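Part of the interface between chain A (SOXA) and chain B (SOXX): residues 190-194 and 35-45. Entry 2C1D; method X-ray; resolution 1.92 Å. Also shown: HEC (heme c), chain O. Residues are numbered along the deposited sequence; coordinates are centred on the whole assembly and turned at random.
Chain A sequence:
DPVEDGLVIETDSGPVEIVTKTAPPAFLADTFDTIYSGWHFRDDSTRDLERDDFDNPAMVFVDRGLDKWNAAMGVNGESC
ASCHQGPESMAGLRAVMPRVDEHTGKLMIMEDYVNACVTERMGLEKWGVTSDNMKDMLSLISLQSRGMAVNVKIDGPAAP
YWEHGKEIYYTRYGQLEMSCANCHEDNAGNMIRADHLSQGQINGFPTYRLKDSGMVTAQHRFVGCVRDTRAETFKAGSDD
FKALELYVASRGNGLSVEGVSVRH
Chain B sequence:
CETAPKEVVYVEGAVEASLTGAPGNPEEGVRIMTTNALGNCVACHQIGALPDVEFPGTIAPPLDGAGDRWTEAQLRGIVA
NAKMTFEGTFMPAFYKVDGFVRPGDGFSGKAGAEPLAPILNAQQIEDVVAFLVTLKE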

# COMPACT_ATOMS: atom_id res chain seq x y z
N ASN A 190 6.35 11.68 -3.77
CA ASN A 190 6.82 12.24 -2.50
C ASN A 190 7.45 11.19 -1.61
O ASN A 190 7.34 9.99 -1.87
N MET A 191 8.14 11.67 -0.57
CA MET A 191 8.75 10.82 0.43
C MET A 191 7.85 10.79 1.65
O MET A 191 7.48 11.84 2.19
N ILE A 192 7.45 9.59 2.05
CA ILE A 192 6.86 9.38 3.35
C ILE A 192 7.91 8.66 4.18
O ILE A 192 8.22 7.49 3.96
N ARG A 193 8.46 9.40 5.14
CA ARG A 193 9.72 9.10 5.78
C ARG A 193 10.73 8.58 4.71
O ARG A 193 10.96 9.28 3.71
N ALA A 194 11.29 7.39 4.89
CA ALA A 194 12.31 6.87 3.99
C ALA A 194 11.77 6.22 2.73
O ALA A 194 12.55 5.83 1.86
N THR B 35 9.41 10.55 17.16
CA THR B 35 9.30 9.15 17.53
C THR B 35 8.15 8.54 16.72
O THR B 35 7.02 9.07 16.72
N ASN B 36 8.43 7.43 16.05
CA ASN B 36 7.49 6.84 15.09
C ASN B 36 6.10 6.48 15.65
O ASN B 36 5.09 6.64 14.98
N ALA B 37 6.05 6.02 16.88
CA ALA B 37 4.81 5.52 17.43
C ALA B 37 4.06 6.65 18.12
O ALA B 37 2.98 6.43 18.62
N LEU B 38 4.65 7.84 18.18
CA LEU B 38 3.99 8.98 18.81
C LEU B 38 3.52 9.97 17.74
O LEU B 38 2.62 9.64 16.98
N GLY B 39 4.13 11.14 17.65
CA GLY B 39 3.69 12.14 16.68
C GLY B 39 4.02 11.76 15.25
O GLY B 39 3.22 11.99 14.34
N ASN B 40 5.21 11.19 15.07
CA ASN B 40 5.69 10.76 13.76
C ASN B 40 5.56 11.87 12.72
O ASN B 40 5.33 11.61 11.54
N CYS B 41 5.72 13.12 13.18
CA CYS B 41 5.50 14.31 12.37
C CYS B 41 6.47 14.36 11.18
O CYS B 41 6.12 14.80 10.10
N VAL B 42 7.69 13.91 11.43
CA VAL B 42 8.75 13.90 10.43
C VAL B 42 8.53 12.89 9.31
O VAL B 42 9.28 12.93 8.33
N ALA B 43 7.52 12.02 9.40
CA ALA B 43 7.18 11.16 8.27
C ALA B 43 6.67 12.01 7.12
O ALA B 43 6.90 11.68 5.97
N CYS B 44 5.99 13.12 7.44
CA CYS B 44 5.42 14.01 6.43
C CYS B 44 6.10 15.38 6.30
O CYS B 44 6.11 15.93 5.19
N HIS B 45 6.65 15.91 7.40
CA HIS B 45 7.27 17.24 7.47
C HIS B 45 8.76 17.22 7.76
O HIS B 45 9.22 16.51 8.65

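The contact is built around A:Arg193, which contributes the largest buried area of either stretch and donates both of the direct hydrogen bonds across it. Its amide nitrogen is satisfied by B:Ala43: A:Arg193 N donates to B:Ala43 O at 2.9 Å, and the N-H...O angle of 175° is nearly linear. The same carbonyl receives a CA-H...O contact, A:Ile192 CA lying 3.5 Å from B:Ala43 O, so one acceptor anchors two consecutive residues of chain A.

The CA-to-CB bond of A:Arg193 points sideways, with chi1 to chi3 in t, p and t, yet the end of the side chain comes nearer to the chain B stretch. One guanidinium face is covered by B:Val42 (chi1 m), with A:Arg193 CZ 3.7 Å from B:Val42 CG2. At the guanidinium edge, A:Arg193 NH1 donates to B:Asn36 OD1 at 3.0 Å, a weak bond because the angle at hydrogen is only 126°. The CA-to-CB bond of B:Asn36 also points sideways, and with chi1 in m its end comes nearer to chain A.

Two waters extend this polar network. Water 1 accepts from A:Arg193 NH1 at 3.0 Å and donates to B:Asn40 OD1 at 2.7 Å, bridging a direct NH1 to OD1 separation of 4.3 Å; B:Asn40 adopts t. Water 2 accepts from A:Arg193 NH2 at 3.1 Å and donates weakly to B:Asn36 OD1 at 3.3 Å. A:Arg193 NE and NH2 also have partners elsewhere in the structure.

Side-chain packing beyond the guanidinium is looser. A:Arg193 CB sits 4.2 Å from B:Ala43 CB, and A:Ile192, with chi1 t, brings CD1 to 4.4 Å from B:Cys44 SG. That sulfur is bonded to heme CAC at 2.2 Å, while B:Cys41 SG is bonded to CAB at 1.9 Å and B:His45 NE2 ligates FE at 2.3 Å, placing the interface beside the heme attachment site.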

# COMPACT_ATOMS: atom_id res chain seq x y z
CB ASN A 190 5.66 12.96 -1.79
CG ASN A 190 5.21 14.24 -2.56
OD1 ASN A 190 6.00 14.84 -3.30
ND2 ASN A 190 3.97 14.65 -2.35
CB MET A 191 10.12 11.36 0.82
CG MET A 191 11.15 11.39 -0.30
SD MET A 191 11.48 9.81 -1.09
CE MET A 191 12.19 8.88 0.24
CB ILE A 192 5.46 8.68 3.24
CG1 ILE A 192 4.68 8.79 4.55
CG2 ILE A 192 5.55 7.22 2.81
CD1 ILE A 192 3.18 8.89 4.30
CB ARG A 193 9.52 8.18 7.00
CG ARG A 193 10.66 8.27 8.03
CD ARG A 193 10.68 9.59 8.79
NE ARG A 193 11.90 9.81 9.57
CZ ARG A 193 12.09 9.37 10.82
NH1 ARG A 193 11.14 8.70 11.44
NH2 ARG A 193 13.22 9.62 11.47
CB ALA A 194 13.24 5.89 4.73
CB THR B 35 9.06 9.01 19.05
OG1 THR B 35 10.16 9.57 19.79
CG2 THR B 35 9.01 7.52 19.44
CB ASN B 36 8.12 5.61 14.42
CG ASN B 36 9.40 5.94 13.65
OD1 ASN B 36 9.83 7.09 13.59
ND2 ASN B 36 10.05 4.91 13.10
CB ALA B 37 5.08 4.41 18.43
CB LEU B 38 4.90 9.58 19.88
CG LEU B 38 5.29 8.64 21.03
CD1 LEU B 38 6.26 9.34 21.99
CD2 LEU B 38 4.03 8.11 21.80
CB ASN B 40 4.94 9.49 13.33
CG ASN B 40 5.64 8.72 12.22
OD1 ASN B 40 6.87 8.76 12.08
ND2 ASN B 40 4.86 8.01 11.42
CB CYS B 41 5.74 15.55 13.22
SG CYS B 41 4.81 15.61 14.78
CB VAL B 42 10.16 13.70 11.06
CG1 VAL B 42 10.54 14.89 11.94
CG2 VAL B 42 10.25 12.42 11.85
CB ALA B 43 6.13 10.09 8.62
CB CYS B 44 3.94 14.20 6.71
SG CYS B 44 3.02 12.66 6.56
CB HIS B 45 6.69 18.09 8.63
CG HIS B 45 5.22 18.36 8.56
ND1 HIS B 45 4.47 18.12 7.44
CD2 HIS B 45 4.37 18.85 9.48
CE1 HIS B 45 3.21 18.44 7.68
NE2 HIS B 45 3.12 18.87 8.92
FE HEC O . 1.12 18.17 9.74
CHA HEC O . -0.11 20.91 8.12
CHB HEC O . 2.12 20.10 12.33
CHC HEC O . 2.07 15.39 11.42
CHD HEC O . 0.51 16.22 6.94
NA HEC O . 1.00 20.15 10.16
C1A HEC O . 0.50 21.11 9.33
C2A HEC O . 0.72 22.39 9.97
C3A HEC O . 1.34 22.18 11.15
C4A HEC O . 1.52 20.74 11.28
CMA HEC O . 1.81 23.18 12.22
CAA HEC O . 0.26 23.71 9.35
CBA HEC O . 1.07 24.06 8.10
CGA HEC O . 2.30 24.72 8.59
O1A HEC O . 2.15 25.84 9.13
O2A HEC O . 3.41 24.16 8.47
NB HEC O . 1.96 17.82 11.50
C1B HEC O . 2.22 18.75 12.47
C2B HEC O . 2.62 18.06 13.69
C3B HEC O . 2.62 16.75 13.44
C4B HEC O . 2.19 16.59 12.06
CMB HEC O . 3.04 18.77 14.99
CAB HEC O . 2.97 15.63 14.46
CBB HEC O . 2.21 15.74 15.60
NC HEC O . 1.29 16.14 9.27
C1C HEC O . 1.69 15.18 10.12
C2C HEC O . 1.74 13.91 9.39
C3C HEC O . 1.16 14.11 8.19
C4C HEC O . 0.97 15.55 8.06
CMC HEC O . 1.98 12.54 10.04
CAC HEC O . 0.92 13.09 7.02
CBC HEC O . 0.22 11.97 7.24
ND HEC O . 0.30 18.50 7.83
C1D HEC O . 0.17 17.55 6.82
C2D HEC O . -0.37 18.20 5.65
C3D HEC O . -0.56 19.67 6.03
C4D HEC O . -0.11 19.76 7.39
CMD HEC O . -0.70 17.55 4.27
CAD HEC O . -1.09 20.85 5.16
CBD HEC O . -2.60 20.95 5.37
CGD HEC O . -3.36 20.87 4.06
O1D HEC O . -3.97 19.79 3.76
O2D HEC O . -3.34 21.92 3.34
O HOH W 1 8.55 7.62 10.37
O HOH W 2 12.69 8.64 14.36